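Side-chain contacts in aminofutalosine deaminase (Helicobacter pylori, PDB 7LKK), which deaminates aminofutalosine in the menaquinone pathway and is seen here with an iron ion and the coformycin-type inhibitor methylthio-coformycin: residues C31-D36 with E399-Q404; P73-A78 with I359-A364. All coordinates share one frame; numbering follows the deposited sequence.

Interaction 1. Residues C31-D36 with E399-Q404; sequences CEVLED and EQAILQ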
# COMPACT_ATOMS: atom_id res chain seq x y z
N CYS A 31 10.39 3.62 -21.96
CA CYS A 31 10.83 3.41 -20.58
C CYS A 31 12.25 2.84 -20.54
O CYS A 31 12.53 1.84 -19.88
CB CYS A 31 9.85 2.53 -19.81
SG CYS A 31 9.66 2.98 -18.08
N GLU A 32 13.15 3.50 -21.27
CA GLU A 32 14.52 3.03 -21.40
C GLU A 32 15.26 3.11 -20.07
O GLU A 32 15.14 4.09 -19.33
CB GLU A 32 15.25 3.86 -22.45
CG GLU A 32 16.17 3.07 -23.35
CD GLU A 32 16.62 3.87 -24.56
OE1 GLU A 32 15.75 4.50 -25.20
OE2 GLU A 32 17.83 3.89 -24.85
N VAL A 33 16.04 2.07 -19.78
CA VAL A 33 16.90 2.02 -18.60
C VAL A 33 18.34 1.90 -19.08
O VAL A 33 18.66 1.00 -19.87
CB VAL A 33 16.54 0.86 -17.66
CG1 VAL A 33 17.52 0.79 -16.51
CG2 VAL A 33 15.11 1.02 -17.15
N LEU A 34 19.19 2.80 -18.61
CA LEU A 34 20.58 2.86 -19.04
C LEU A 34 21.50 2.75 -17.83
O LEU A 34 21.19 3.26 -16.76
CB LEU A 34 20.87 4.15 -19.81
CG LEU A 34 20.08 4.29 -21.12
CD1 LEU A 34 20.19 5.70 -21.68
CD2 LEU A 34 20.56 3.26 -22.13
N GLU A 35 22.62 2.06 -18.02
CA GLU A 35 23.58 1.81 -16.95
C GLU A 35 24.77 2.75 -17.08
O GLU A 35 25.28 2.97 -18.18
CB GLU A 35 24.04 0.36 -16.96
CG GLU A 35 22.91 -0.64 -16.78
CD GLU A 35 23.39 -2.08 -16.76
OE1 GLU A 35 24.34 -2.41 -17.50
OE2 GLU A 35 22.81 -2.89 -16.00
N ASP A 36 25.21 3.29 -15.94
CA ASP A 36 26.38 4.17 -15.87
C ASP A 36 26.29 5.33 -16.84
O ASP A 36 27.26 5.71 -17.49
CB ASP A 36 27.67 3.37 -16.10
CG ASP A 36 27.92 2.34 -15.01
OD1 ASP A 36 27.50 2.58 -13.86
OD2 ASP A 36 28.54 1.30 -15.32
N GLU A 399 16.47 -5.41 -15.71
CA GLU A 399 15.06 -5.74 -15.88
C GLU A 399 14.26 -5.57 -14.59
O GLU A 399 13.03 -5.46 -14.65
CB GLU A 399 14.90 -7.16 -16.42
CG GLU A 399 15.28 -8.26 -15.45
CD GLU A 399 14.36 -9.47 -15.57
OE1 GLU A 399 13.96 -9.79 -16.71
OE2 GLU A 399 14.05 -10.08 -14.53
N GLN A 400 14.92 -5.55 -13.43
CA GLN A 400 14.24 -5.34 -12.16
C GLN A 400 14.33 -3.89 -11.68
O GLN A 400 13.70 -3.56 -10.67
CB GLN A 400 14.83 -6.26 -11.08
CG GLN A 400 14.55 -7.74 -11.28
CD GLN A 400 13.20 -8.15 -10.73
OE1 GLN A 400 12.82 -7.78 -9.62
NE2 GLN A 400 12.46 -8.94 -11.51
N ALA A 401 15.09 -3.04 -12.38
CA ALA A 401 15.45 -1.73 -11.85
C ALA A 401 14.22 -0.88 -11.55
O ALA A 401 14.14 -0.25 -10.49
CB ALA A 401 16.37 -1.01 -12.84
N ILE A 402 13.27 -0.83 -12.48
CA ILE A 402 12.11 0.05 -12.31
C ILE A 402 11.24 -0.43 -11.15
O ILE A 402 10.79 0.38 -10.33
CB ILE A 402 11.31 0.13 -13.63
CG1 ILE A 402 12.08 0.96 -14.66
CG2 ILE A 402 9.93 0.72 -13.38
CD1 ILE A 402 11.57 0.78 -16.07
N LEU A 403 10.98 -1.74 -11.08
CA LEU A 403 10.15 -2.26 -10.00
C LEU A 403 10.83 -2.12 -8.64
O LEU A 403 10.21 -1.67 -7.67
CB LEU A 403 9.79 -3.72 -10.28
CG LEU A 403 9.10 -4.47 -9.13
CD1 LEU A 403 7.79 -3.79 -8.74
CD2 LEU A 403 8.85 -5.92 -9.51
N GLN A 404 12.11 -2.49 -8.56
CA GLN A 404 12.83 -2.37 -7.29
C GLN A 404 12.92 -0.91 -6.85
O GLN A 404 12.86 -0.61 -5.65
CB GLN A 404 14.23 -2.98 -7.40
CG GLN A 404 14.25 -4.47 -7.73
CD GLN A 404 13.83 -5.34 -6.57
OE1 GLN A 404 13.79 -4.90 -5.42
NE2 GLN A 404 13.51 -6.59 -6.86
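Val33 and Cys31 pack against Ile402 of helix 401-408. The protein has the amidohydrolase fold, a TIM barrel with a smaller beta domain built from both ends of the chain. Strand 33-34 here meets a helix from near the C-terminus. The contact is apolar. Val33 uses its two branches separately. CG2 points to the Ile402 side chain and lies 3.7 Å from Ile402 CD1. CG1, set anti to the backbone N (chi1 176°), turns to Ala401 and comes within 4.2 Å of Ala401 CB. The Val33 and Ile402 side chains cross at a slant. In Ile402 CD1 stands anti to CA (chi2 164°), which carries it out to Val33 CG2 and Cys31 SG. The sulfur sits 3.5 Å from Ile402 CD1. Phe25 of strand 23-25 packs on Val33, Ala401 and Ile402 and widens this apolar patch. Away from this patch, Gln400 reaches the second subunit: its NE2 bonds to the backbone O of Tyr93 there. Gln400 OE1 accepts a hydrogen bond from Gln404 NE2, one turn on, at 3.1 Å, with the donor in the plane of the Gln400 carbonyl.

Interaction 2. Residues P73-A78 with I359-A364; sequences PAFINA and IALLGA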
# COMPACT_ATOMS: atom_id res chain seq x y z
N PRO A 73 13.82 11.61 -14.09
CA PRO A 73 13.17 12.92 -14.03
C PRO A 73 12.45 13.11 -12.71
O PRO A 73 11.93 12.16 -12.12
CB PRO A 73 12.19 12.90 -15.21
CG PRO A 73 12.67 11.81 -16.09
CD PRO A 73 13.30 10.80 -15.21
N ALA A 74 12.40 14.36 -12.25
CA ALA A 74 11.54 14.70 -11.13
C ALA A 74 10.10 14.32 -11.46
O ALA A 74 9.66 14.37 -12.61
CB ALA A 74 11.63 16.19 -10.80
N PHE A 75 9.36 13.93 -10.42
CA PHE A 75 8.00 13.47 -10.63
C PHE A 75 7.06 14.64 -10.91
O PHE A 75 7.35 15.79 -10.60
CB PHE A 75 7.49 12.71 -9.40
CG PHE A 75 8.15 11.38 -9.19
CD1 PHE A 75 8.31 10.49 -10.24
CD2 PHE A 75 8.61 11.01 -7.94
CE1 PHE A 75 8.92 9.27 -10.05
CE2 PHE A 75 9.22 9.79 -7.73
CZ PHE A 75 9.38 8.92 -8.79
N ILE A 76 5.93 14.31 -11.52
CA ILE A 76 4.82 15.24 -11.69
C ILE A 76 3.62 14.65 -10.96
O ILE A 76 3.22 13.51 -11.23
CB ILE A 76 4.49 15.49 -13.17
CG1 ILE A 76 5.62 16.28 -13.85
CG2 ILE A 76 3.17 16.24 -13.31
CD1 ILE A 76 6.68 15.41 -14.50
N ASN A 77 3.05 15.42 -10.03
CA ASN A 77 1.86 15.03 -9.29
C ASN A 77 0.72 15.90 -9.82
O ASN A 77 0.55 17.04 -9.39
CB ASN A 77 2.06 15.20 -7.79
CG ASN A 77 0.92 14.60 -6.97
OD1 ASN A 77 0.02 13.96 -7.52
ND2 ASN A 77 0.96 14.82 -5.66
N ALA A 78 -0.06 15.35 -10.76
CA ALA A 78 -0.94 16.15 -11.59
C ALA A 78 -2.26 16.53 -10.92
O ALA A 78 -3.04 17.28 -11.52
CB ALA A 78 -1.24 15.41 -12.90
N ILE A 359 4.09 1.26 -16.32
CA ILE A 359 2.95 2.17 -16.35
C ILE A 359 3.00 3.14 -15.18
O ILE A 359 2.74 4.34 -15.32
CB ILE A 359 1.64 1.37 -16.38
CG1 ILE A 359 1.48 0.68 -17.74
CG2 ILE A 359 0.44 2.26 -16.08
CD1 ILE A 359 0.34 -0.30 -17.80
N ALA A 360 3.37 2.63 -13.99
CA ALA A 360 3.44 3.48 -12.81
C ALA A 360 4.50 4.56 -12.96
O ALA A 360 4.26 5.73 -12.66
CB ALA A 360 3.71 2.62 -11.57
N LEU A 361 5.69 4.18 -13.45
CA LEU A 361 6.77 5.15 -13.60
C LEU A 361 6.43 6.21 -14.63
O LEU A 361 6.60 7.41 -14.38
CB LEU A 361 8.07 4.43 -13.97
CG LEU A 361 9.29 5.32 -14.22
CD1 LEU A 361 9.58 6.19 -13.01
CD2 LEU A 361 10.51 4.47 -14.58
N LEU A 362 5.95 5.79 -15.81
CA LEU A 362 5.55 6.76 -16.82
C LEU A 362 4.35 7.58 -16.36
O LEU A 362 4.21 8.75 -16.72
CB LEU A 362 5.23 6.05 -18.14
CG LEU A 362 6.40 5.35 -18.83
CD1 LEU A 362 5.99 4.78 -20.18
CD2 LEU A 362 7.58 6.29 -18.98
N GLY A 363 3.46 6.97 -15.56
CA GLY A 363 2.35 7.70 -14.98
C GLY A 363 2.77 8.79 -14.02
O GLY A 363 2.01 9.74 -13.80
N ALA A 364 3.97 8.68 -13.45
CA ALA A 364 4.48 9.67 -12.52
C ALA A 364 5.46 10.65 -13.15
O ALA A 364 5.90 11.58 -12.48
CB ALA A 364 5.17 8.98 -11.33
O HOH W 1 2.23 12.12 -13.26
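Phe75 and Ile76 meet Ala364 at the C-terminal part of helix 353-364. The strand belongs to the TIM barrel and leads on to the iron ligands His79 and His81. Ile76 N donates an almost straight hydrogen bond to Ala364 O, 2.9 Å long with an angle of 172° at the hydrogen. The donor is tilted from the plane of that carbonyl. The same oxygen accepts a CA-H...O contact from Phe75 CA at 3.4 Å. The Phe75 ring turns back beside its backbone N (chi1 -70°), with CG anti to the carbonyl carbon. This directs the ring to the helix. Ala364 O and Leu361 CD1 both lie at its edge, near the ring plane. Ala364 CB instead rests above the CD1-CE1 side. Phe75 CD1 is 3.7 Å from Ala364 CB, while Leu361 CD1 is 4.3 Å from Phe75 CE1. A water lies near both Ile76 O and Gly363 O, but its bonding is doubtful. Strand 75-78 and helix 359-364 run at 77° to each other. Around the pair, Leu338 and Leu339 of helix 338-348 pack on Phe75, as do Phe405 of helix 401-408 and Val130 of the adjacent parallel strand 130-137.

In the fold
The centres of interactions 1 and 2 are 15 Å apart. Along the chain the order is 31-36, 73-78, 359-364, 399-404, so interaction 2 falls within the span of interaction 1. Helix 353-364 joins them directly: CD2 of Leu361, part of interaction 2, packs on Ile402 CG1 at 3.8 Å and on Cys31 SG at 3.9 Å. Strand 23-25 gives a second connection, pairing with strands 33-34 and 69-80. Interaction 1 is buried but away from the annotated sites, its centre about 24 Å from that of the chain. In interaction 2 the Ile76 side chain is about 9 Å from that of His79, an iron ligand. Through Leu361 the two form one run of packing.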